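Local coordinates for ectonucleotide pyrophosphatase/phosphodiesterase family member 5 (Mus musculus, PDB 5VEO), which probably hydrolyses phosphodiester bonds of nucleotide-type substrates, as a zinc-dependent ectoenzyme of the alkaline phosphatase superfamily, at residues A[16-21]-A[123-128]; A[57-62]-A[88-93]. The protein carries 1 engineered substitution. One frame throughout, in Å; residues are numbered along the deposited sequence.

Interaction 1: residues A[16-21]-A[123-128]; sequences VLVVSF and AMWPGA
Val18 and Ser20 meet the indole of Trp125 in a buried, apolar contact between strand 16-21, a central strand of the mixed sheet of this alkaline phosphatase-like fold, and the loop after strand 120-123. Strand 168-173 lies between the two strands in the sheet, so the indole reaches across it, meeting Phe170 on the way. Val18 and Ser20, two residues apart on strand 16-21, both point to the loop. A chi1 of -175° swings the indole away from the backbone nitrogen of Trp125 and carries its benzene half toward the strand. There CH2 lies 3.8 Å from Val18 CG1, the branch opposite the backbone N of Val18, and CZ3 lies 3.6 Å from Ser20 CB; both carbons approach the ring obliquely, from neither a clear face nor a clear edge. The serine thus contributes its methylene to the packing. Its hydroxyl OG is satisfied by a hydrogen bond with NE2 of His62, which also meets Trp125 edge-to-face, while Leu65 and Val66 of the same helix, 58-67, add to the cover of the indole. The strand leads directly into Asp22, a zinc ligand, and the Ser20 side chain is about 7 Å from a zinc ion. Beyond the indole the chain reverses in a type II turn from Trp125 to Ala128, with Gly127 at positive phi (82°) and Ala128 N bonded to Trp125 O. CD of Pro126, the residue that follows the tryptophan, sits 3.7 Å above one face of the Trp125 ring, offset toward the rim.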
ATOM      1  N   VAL A  16       8.077  -3.121  17.589  1.00 15.58           N
ATOM      2  CA  VAL A  16       8.127  -2.570  16.232  1.00 15.37           C
ATOM      3  C   VAL A  16       6.958  -1.612  16.037  1.00 14.07           C
ATOM      4  O   VAL A  16       5.814  -1.926  16.398  1.00 14.40           O
ATOM      5  CB  VAL A  16       8.072  -3.684  15.174  1.00 15.50           C
ATOM      6  CG1 VAL A  16       8.108  -3.045  13.757  1.00 21.29           C
ATOM      7  CG2 VAL A  16       9.200  -4.686  15.323  1.00 18.26           C
ATOM      8  N   LEU A  17       7.251  -0.449  15.451  1.00 12.88           N
ATOM      9  CA  LEU A  17       6.249   0.500  14.983  1.00 12.43           C
ATOM     10  C   LEU A  17       6.436   0.662  13.481  1.00 11.54           C
ATOM     11  O   LEU A  17       7.504   1.098  13.058  1.00 12.75           O
ATOM     12  CB  LEU A  17       6.409   1.850  15.678  1.00 13.95           C
ATOM     13  CG  LEU A  17       5.535   2.985  15.171  1.00 11.82           C
ATOM     14  CD1 LEU A  17       4.037   2.594  15.136  1.00 12.01           C
ATOM     15  CD2 LEU A  17       5.746   4.232  15.974  1.00 14.96           C
ATOM     16  N   VAL A  18       5.421   0.285  12.703  1.00  9.93           N
ATOM     17  CA  VAL A  18       5.425   0.460  11.249  1.00 10.11           C
ATOM     18  C   VAL A  18       4.587   1.684  10.938  1.00 10.43           C
ATOM     19  O   VAL A  18       3.406   1.768  11.325  1.00 10.23           O
ATOM     20  CB  VAL A  18       4.879  -0.774  10.518  1.00 10.12           C
ATOM     21  CG1 VAL A  18       4.915  -0.564   8.979  1.00 12.87           C
ATOM     22  CG2 VAL A  18       5.639  -2.021  10.912  1.00 13.11           C
ATOM     23  N   VAL A  19       5.190   2.630  10.227  1.00  9.25           N
ATOM     24  CA  VAL A  19       4.526   3.849   9.804  1.00  8.61           C
ATOM     25  C   VAL A  19       4.412   3.824   8.295  1.00  8.12           C
ATOM     26  O   VAL A  19       5.417   3.609   7.611  1.00  8.94           O
ATOM     27  CB  VAL A  19       5.296   5.099  10.247  1.00 10.70           C
ATOM     28  CG1 VAL A  19       4.555   6.342   9.805  1.00 10.89           C
ATOM     29  CG2 VAL A  19       5.505   5.072  11.744  1.00 12.41           C
ATOM     30  N   SER A  20       3.205   4.084   7.774  1.00  7.76           N
ATOM     31  CA  SER A  20       2.996   4.276   6.337  1.00  6.98           C
ATOM     32  C   SER A  20       2.531   5.706   6.099  1.00  7.13           C
ATOM     33  O   SER A  20       1.459   6.107   6.575  1.00  7.64           O
ATOM     34  CB  SER A  20       1.977   3.303   5.753  1.00  6.96           C
ATOM     35  OG  SER A  20       1.756   3.614   4.399  1.00  8.03           O
ATOM     36  N   PHE A  21       3.368   6.481   5.408  1.00  6.58           N
ATOM     37  CA  PHE A  21       2.957   7.752   4.828  1.00  5.69           C
ATOM     38  C   PHE A  21       2.502   7.429   3.425  1.00  5.26           C
ATOM     39  O   PHE A  21       3.327   7.131   2.556  1.00  6.12           O
ATOM     40  CB  PHE A  21       4.084   8.777   4.815  1.00  6.70           C
ATOM     41  CG  PHE A  21       4.474   9.260   6.170  1.00  7.81           C
ATOM     42  CD1 PHE A  21       3.629  10.095   6.877  1.00 10.45           C
ATOM     43  CD2 PHE A  21       5.698   8.923   6.723  1.00  9.48           C
ATOM     44  CE1 PHE A  21       3.970  10.552   8.105  1.00 10.94           C
ATOM     45  CE2 PHE A  21       6.049   9.399   7.980  1.00 11.11           C
ATOM     46  CZ  PHE A  21       5.188  10.211   8.661  1.00 10.05           C
ATOM     47  N   ALA A 123      -3.456   2.603  14.347  1.00 11.29           N
ATOM     48  CA  ALA A 123      -3.993   3.953  14.264  1.00 12.23           C
ATOM     49  C   ALA A 123      -4.180   4.283  12.777  1.00 11.60           C
ATOM     50  O   ALA A 123      -3.293   4.843  12.125  1.00 10.33           O
ATOM     51  CB  ALA A 123      -3.086   4.917  14.960  1.00 13.22           C
ATOM     52  N   MET A 124      -5.326   3.858  12.245  1.00 10.65           N
ATOM     53  CA  MET A 124      -5.862   4.149  10.904  1.00  9.88           C
ATOM     54  C   MET A 124      -5.225   3.310   9.800  1.00  9.95           C
ATOM     55  O   MET A 124      -5.457   3.592   8.605  1.00 11.28           O
ATOM     56  CB  MET A 124      -5.752   5.635  10.556  1.00 10.73           C
ATOM     57  CG  MET A 124      -6.331   6.543  11.639  1.00 11.20           C
ATOM     58  SD  MET A 124      -8.007   6.062  12.093  1.00 13.13           S
ATOM     59  CE  MET A 124      -8.478   7.462  13.120  1.00 14.34           C
ATOM     60  N   TRP A 125      -4.505   2.255  10.148  1.00 10.49           N
ATOM     61  CA  TRP A 125      -3.906   1.371   9.149  1.00  9.74           C
ATOM     62  C   TRP A 125      -4.987   0.643   8.351  1.00 10.14           C
ATOM     63  O   TRP A 125      -5.915   0.082   8.943  1.00 10.55           O
ATOM     64  CB  TRP A 125      -3.002   0.359   9.847  1.00 11.13           C
ATOM     65  CG  TRP A 125      -2.241  -0.525   8.908  1.00 10.75           C
ATOM     66  CD1 TRP A 125      -2.658  -1.689   8.340  1.00 10.71           C
ATOM     67  CD2 TRP A 125      -0.911  -0.302   8.443  1.00  8.42           C
ATOM     68  NE1 TRP A 125      -1.669  -2.202   7.532  1.00 10.63           N
ATOM     69  CE2 TRP A 125      -0.578  -1.373   7.596  1.00 10.14           C
ATOM     70  CE3 TRP A 125       0.031   0.698   8.672  1.00  8.96           C
ATOM     71  CZ2 TRP A 125       0.670  -1.464   6.964  1.00  9.17           C
ATOM     72  CZ3 TRP A 125       1.257   0.603   8.054  1.00  9.80           C
ATOM     73  CH2 TRP A 125       1.563  -0.469   7.211  1.00 10.22           C
ATOM     74  N   PRO A 126      -4.882   0.589   7.022  1.00 11.24           N
ATOM     75  CA  PRO A 126      -5.892  -0.106   6.207  1.00 13.05           C
ATOM     76  C   PRO A 126      -6.211  -1.522   6.680  1.00 11.79           C
ATOM     77  O   PRO A 126      -5.328  -2.364   6.853  1.00 14.44           O
ATOM     78  CB  PRO A 126      -5.250  -0.106   4.815  1.00 17.42           C
ATOM     79  CG  PRO A 126      -4.507   1.169   4.798  1.00 15.17           C
ATOM     80  CD  PRO A 126      -3.911   1.299   6.173  1.00 11.95           C
ATOM     81  N   GLY A 127      -7.508  -1.786   6.867  1.00 13.32           N
ATOM     82  CA  GLY A 127      -7.977  -3.081   7.310  1.00 16.75           C
ATOM     83  C   GLY A 127      -7.901  -3.339   8.800  1.00 15.52           C
ATOM     84  O   GLY A 127      -8.455  -4.344   9.266  1.00 18.48           O
ATOM     85  N   ALA A 128      -7.226  -2.485   9.570  1.00 13.65           N
ATOM     86  CA  ALA A 128      -7.060  -2.759  10.992  1.00 15.22           C
ATOM     87  C   ALA A 128      -8.361  -2.597  11.776  1.00 16.21           C
ATOM     88  O   ALA A 128      -8.470  -3.129  12.890  1.00 18.59           O
ATOM     89  CB  ALA A 128      -5.970  -1.855  11.571  1.00 15.97           C
TER

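Interaction 2: residues A[57-62]-A[88-93]; sequences KAYPNH and KSFSLE. Engineered in segment 57-62: Ala58 (natural residue Thr). With AMP (adenosine monophosphate), chain Q; FUC (alpha-L-fucopyranose), chain C.
The Tyr59 ring presents its edge to the adenine of AMP, with C8 in its plane and N7 near it, while Leu92 CD1 and Phe90 CZ reach the ring obliquely. Phe90 itself meets Tyr59 edge-on: Tyr59 CD2 lies in the phenylalanine ring plane, 3.8 Å from Phe90 CZ, and the two side chains cross at about a right angle. Leu92 brings CD1 to 3.4 Å from Tyr59 CE1 and 3.3 Å from AMP C4, so that one methyl lies against both phenol and purine. Tyr59 OH approaches AMP N7 to 2.8 Å; cutting the side chain back to an alanine is likely to cost N7 its contact with the phenol oxygen and to open a gap beside Leu92 CD1 and Phe90 CZ. Tyr59 and Leu92 belong to the AMP pocket, Tyr59 in the first turn of helix 58-67, which Lys57 precedes as N-cap. Ala58, engineered from the natural threonine in this inactive variant, gives its backbone N to AMP O1P (2.9 Å, 162°), where the helix end would probably favour the phosphate's negative charge. One turn on, His62 N and ND1 grip Ala58 O from opposite faces of its carbonyl plane.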
ATOM      1  N   LYS A  57      -1.645   0.117  -5.544  1.00  6.11           N
ATOM      2  CA  LYS A  57      -2.634   0.893  -4.796  1.00  6.89           C
ATOM      3  C   LYS A  57      -2.572   0.542  -3.310  1.00  4.95           C
ATOM      4  O   LYS A  57      -1.918  -0.424  -2.893  1.00  7.37           O
ATOM      5  CB  LYS A  57      -4.056   0.654  -5.347  1.00  8.52           C
ATOM      6  CG  LYS A  57      -4.230   0.970  -6.834  1.00 13.99           C
ATOM      7  CD  LYS A  57      -4.813   2.285  -7.039  1.00 17.71           C
ATOM      8  CE  LYS A  57      -5.260   2.610  -8.437  1.00 15.37           C
ATOM      9  NZ  LYS A  57      -5.311   4.123  -8.488  1.00 28.63           N
ATOM     10  N   ALA A  58      -3.293   1.310  -2.489  1.00  5.22           N
ATOM     11  CA  ALA A  58      -3.188   1.194  -1.033  1.00  6.98           C
ATOM     12  C   ALA A  58      -3.592  -0.178  -0.501  1.00  7.15           C
ATOM     13  O   ALA A  58      -2.884  -0.755   0.333  1.00  7.12           O
ATOM     14  CB  ALA A  58      -4.038   2.272  -0.364  1.00  7.98           C
ATOM     15  N   TYR A  59      -4.759  -0.681  -0.882  1.00  6.75           N
ATOM     16  CA  TYR A  59      -5.249  -1.817  -0.114  1.00  7.87           C
ATOM     17  C   TYR A  59      -4.450  -3.078  -0.445  1.00  9.06           C
ATOM     18  O   TYR A  59      -4.056  -3.804   0.480  1.00  8.32           O
ATOM     19  CB  TYR A  59      -6.778  -1.966  -0.286  1.00  7.31           C
ATOM     20  CG  TYR A  59      -7.413  -1.198   0.849  1.00 10.00           C
ATOM     21  CD1 TYR A  59      -7.188   0.161   1.000  1.00 14.10           C
ATOM     22  CD2 TYR A  59      -8.110  -1.853   1.848  1.00 11.30           C
ATOM     23  CE1 TYR A  59      -7.681   0.857   2.102  1.00 14.09           C
ATOM     24  CE2 TYR A  59      -8.617  -1.171   2.932  1.00 12.99           C
ATOM     25  CZ  TYR A  59      -8.405   0.185   3.055  1.00 14.75           C
ATOM     26  OH  TYR A  59      -8.891   0.831   4.169  1.00 19.32           O
ATOM     27  N   PRO A  60      -4.117  -3.358  -1.710  1.00  7.67           N
ATOM     28  CA  PRO A  60      -3.234  -4.512  -1.952  1.00  7.36           C
ATOM     29  C   PRO A  60      -1.883  -4.366  -1.267  1.00  7.29           C
ATOM     30  O   PRO A  60      -1.359  -5.338  -0.707  1.00  9.26           O
ATOM     31  CB  PRO A  60      -3.106  -4.537  -3.481  1.00  8.68           C
ATOM     32  CG  PRO A  60      -4.277  -3.841  -3.978  1.00 11.91           C
ATOM     33  CD  PRO A  60      -4.621  -2.790  -2.971  1.00  9.92           C
ATOM     34  N   ASN A  61      -1.293  -3.167  -1.286  1.00  7.18           N
ATOM     35  CA  ASN A  61       0.075  -3.051  -0.789  1.00  6.78           C
ATOM     36  C   ASN A  61       0.167  -3.035   0.725  1.00  4.83           C
ATOM     37  O   ASN A  61       1.093  -3.632   1.282  1.00  8.61           O
ATOM     38  CB  ASN A  61       0.750  -1.850  -1.429  1.00  5.50           C
ATOM     39  CG  ASN A  61       1.347  -2.253  -2.728  1.00  8.81           C
ATOM     40  OD1 ASN A  61       2.458  -2.780  -2.756  1.00  8.65           O
ATOM     41  ND2 ASN A  61       0.571  -2.144  -3.804  1.00  8.81           N
ATOM     42  N   HIS A  62      -0.796  -2.426   1.419  1.00  6.99           N
ATOM     43  CA  HIS A  62      -0.752  -2.488   2.872  1.00  6.45           C
ATOM     44  C   HIS A  62      -1.027  -3.910   3.356  1.00  9.22           C
ATOM     45  O   HIS A  62      -0.406  -4.367   4.322  1.00 10.37           O
ATOM     46  CB  HIS A  62      -1.734  -1.502   3.503  1.00  7.53           C
ATOM     47  CG  HIS A  62      -1.316  -0.057   3.427  1.00  8.45           C
ATOM     48  ND1 HIS A  62      -1.693   0.766   2.396  1.00  8.19           N
ATOM     49  CD2 HIS A  62      -0.576   0.712   4.270  1.00  8.39           C
ATOM     50  CE1 HIS A  62      -1.211   1.984   2.600  1.00  5.93           C
ATOM     51  NE2 HIS A  62      -0.529   1.978   3.732  1.00  6.13           N
ATOM     52  N   LYS A  88     -20.476 -10.016  -4.311  1.00 16.53           N
ATOM     53  CA  LYS A  88     -20.334  -8.845  -3.464  1.00 16.65           C
ATOM     54  C   LYS A  88     -19.247  -7.945  -4.012  1.00 14.75           C
ATOM     55  O   LYS A  88     -18.217  -8.429  -4.481  1.00 15.96           O
ATOM     56  CB  LYS A  88     -19.957  -9.222  -2.035  1.00 20.00           C
ATOM     57  CG  LYS A  88     -21.045  -9.976  -1.272  1.00 25.68           C
ATOM     58  CD  LYS A  88     -22.240  -9.098  -0.970  1.00 35.50           C
ATOM     59  CE  LYS A  88     -23.225  -9.844  -0.078  1.00 42.60           C
ATOM     60  NZ  LYS A  88     -24.618  -9.354  -0.202  1.00 52.23           N
ATOM     61  N   SER A  89     -19.476  -6.649  -3.896  1.00 15.69           N
ATOM     62  CA  SER A  89     -18.500  -5.616  -4.191  1.00 13.86           C
ATOM     63  C   SER A  89     -17.777  -5.142  -2.931  1.00 13.28           C
ATOM     64  O   SER A  89     -18.297  -5.202  -1.811  1.00 16.68           O
ATOM     65  CB  SER A  89     -19.190  -4.424  -4.854  1.00 18.74           C
ATOM     66  OG  SER A  89     -19.638  -4.752  -6.147  1.00 25.40           O
ATOM     67  N   PHE A  90     -16.581  -4.601  -3.159  1.00 12.89           N
ATOM     68  CA  PHE A  90     -15.713  -3.973  -2.169  1.00 13.01           C
ATOM     69  C   PHE A  90     -15.287  -2.653  -2.793  1.00 10.13           C
ATOM     70  O   PHE A  90     -14.890  -2.633  -3.961  1.00 12.35           O
ATOM     71  CB  PHE A  90     -14.527  -4.912  -1.892  1.00 13.08           C
ATOM     72  CG  PHE A  90     -13.409  -4.359  -1.032  1.00 11.10           C
ATOM     73  CD1 PHE A  90     -13.194  -4.895   0.230  1.00 11.43           C
ATOM     74  CD2 PHE A  90     -12.505  -3.432  -1.515  1.00 13.39           C
ATOM     75  CE1 PHE A  90     -12.141  -4.485   1.010  1.00 13.16           C
ATOM     76  CE2 PHE A  90     -11.439  -2.999  -0.728  1.00 15.30           C
ATOM     77  CZ  PHE A  90     -11.271  -3.519   0.548  1.00 13.19           C
ATOM     78  N   SER A  91     -15.425  -1.550  -2.058  1.00 12.37           N
ATOM     79  CA  SER A  91     -15.122  -0.246  -2.638  1.00 12.96           C
ATOM     80  C   SER A  91     -14.593   0.707  -1.580  1.00 14.12           C
ATOM     81  O   SER A  91     -15.318   1.127  -0.676  1.00 14.77           O
ATOM     82  CB  SER A  91     -16.339   0.366  -3.315  1.00 15.30           C
ATOM     83  OG  SER A  91     -16.027   1.701  -3.668  1.00 21.64           O
ATOM     84  N   LEU A  92     -13.337   1.092  -1.751  1.00 13.63           N
ATOM     85  CA  LEU A  92     -12.705   2.013  -0.831  1.00 13.07           C
ATOM     86  C   LEU A  92     -13.406   3.364  -0.846  1.00 15.06           C
ATOM     87  O   LEU A  92     -13.653   3.956   0.211  1.00 16.28           O
ATOM     88  CB  LEU A  92     -11.238   2.142  -1.221  1.00 12.46           C
ATOM     89  CG  LEU A  92     -10.393   3.041  -0.354  1.00 17.92           C
ATOM     90  CD1 LEU A  92     -10.449   2.541   1.080  1.00 21.80           C
ATOM     91  CD2 LEU A  92      -8.980   3.034  -0.883  1.00 15.28           C
ATOM     92  N   GLU A  93     -13.783   3.841  -2.039  1.00 19.59           N
ATOM     93  CA  GLU A  93     -14.356   5.179  -2.162  1.00 20.95           C
ATOM     94  C   GLU A  93     -15.687   5.298  -1.436  1.00 20.96           C
ATOM     95  O   GLU A  93     -16.061   6.400  -1.019  1.00 26.01           O
ATOM     96  CB  GLU A  93     -14.529   5.551  -3.635  1.00 25.59           C
ATOM     97  CG  GLU A  93     -13.218   5.832  -4.350  1.00 31.37           C
ATOM     98  CD  GLU A  93     -12.528   4.573  -4.825  1.00 38.87           C
ATOM     99  OE1 GLU A  93     -13.062   3.475  -4.553  1.00 30.97           O
ATOM    100  OE2 GLU A  93     -11.457   4.687  -5.474  1.00 46.83           O
TER
HETATM  101  P   AMP Q 524      -4.706   4.933  -2.544  1.00  7.97           P
HETATM  102  O1P AMP Q 524      -4.835   3.631  -3.275  1.00  9.16           O
HETATM  103  O2P AMP Q 524      -4.990   6.129  -3.460  1.00  7.94           O
HETATM  104  O3P AMP Q 524      -3.360   5.097  -1.841  1.00  8.37           O
HETATM  105  O5' AMP Q 524      -5.808   4.976  -1.384  1.00 10.53           O
HETATM  106  C5' AMP Q 524      -5.581   5.814  -0.240  1.00 11.55           C
HETATM  107  C4' AMP Q 524      -6.833   6.437   0.312  1.00 10.46           C
HETATM  108  O4' AMP Q 524      -7.556   5.440   1.021  1.00 15.30           O
HETATM  109  C3' AMP Q 524      -6.558   7.542   1.334  1.00 12.73           C
HETATM  110  O3' AMP Q 524      -6.845   8.808   0.783  1.00 20.69           O
HETATM  111  C2' AMP Q 524      -7.506   7.246   2.500  1.00 14.89           C
HETATM  112  O2' AMP Q 524      -8.305   8.324   2.905  1.00 22.33           O
HETATM  113  C1' AMP Q 524      -8.343   6.093   1.986  1.00 16.30           C
HETATM  114  N9  AMP Q 524      -8.691   5.138   3.015  1.00 15.95           N
HETATM  115  C8  AMP Q 524      -7.861   4.355   3.725  1.00 16.93           C
HETATM  116  N7  AMP Q 524      -8.579   3.582   4.577  1.00 15.49           N
HETATM  117  C5  AMP Q 524      -9.885   3.899   4.373  1.00 15.19           C
HETATM  118  C6  AMP Q 524     -11.188   3.466   4.918  1.00 16.24           C
HETATM  119  N6  AMP Q 524     -11.233   2.521   5.875  1.00 17.62           N
HETATM  120  N1  AMP Q 524     -12.308   4.035   4.439  1.00 17.15           N
HETATM  121  C2  AMP Q 524     -12.295   4.978   3.480  1.00 21.77           C
HETATM  122  N3  AMP Q 524     -11.157   5.424   2.923  1.00 19.39           N
HETATM  123  C4  AMP Q 524      -9.952   4.924   3.350  1.00 15.36           C
HETATM  124  C1  FUC C   5     -25.479  -5.669  -5.080  1.00 28.19           C
HETATM  125  C2  FUC C   5     -24.361  -5.245  -4.137  1.00 28.84           C
HETATM  126  C3  FUC C   5     -23.233  -6.239  -4.191  1.00 27.11           C
HETATM  127  C4  FUC C   5     -22.742  -6.353  -5.635  1.00 22.89           C
HETATM  128  C5  FUC C   5     -23.910  -6.768  -6.529  1.00 26.95           C
HETATM  129  C6  FUC C   5     -23.559  -6.760  -8.005  1.00 25.81           C
HETATM  130  O2  FUC C   5     -24.820  -5.142  -2.828  1.00 32.89           O
HETATM  131  O3  FUC C   5     -22.165  -5.769  -3.376  1.00 24.95           O
HETATM  132  O4  FUC C   5     -22.209  -5.087  -6.054  1.00 27.53           O
HETATM  133  O5  FUC C   5     -25.014  -5.874  -6.388  1.00 29.42           O

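The centres of the two contacts lie 15 Å apart, and interaction 2 is nested along the chain inside the loop closed by interaction 1. Helix 58-67 joins them: its first turn belongs to interaction 2 and is tied to interaction 1 through His62, while Pro126 CB packs 3.6 Å from Tyr59 CZ. The central sheet strand and the 123-128 loop therefore pack against the start of the helix that receives the AMP phosphate, and Leu92, just past strand 88-91 of a separate two-stranded sheet, reaches the nucleotide. The two contacts thus adjoin through helix 58-67, near both zinc and AMP.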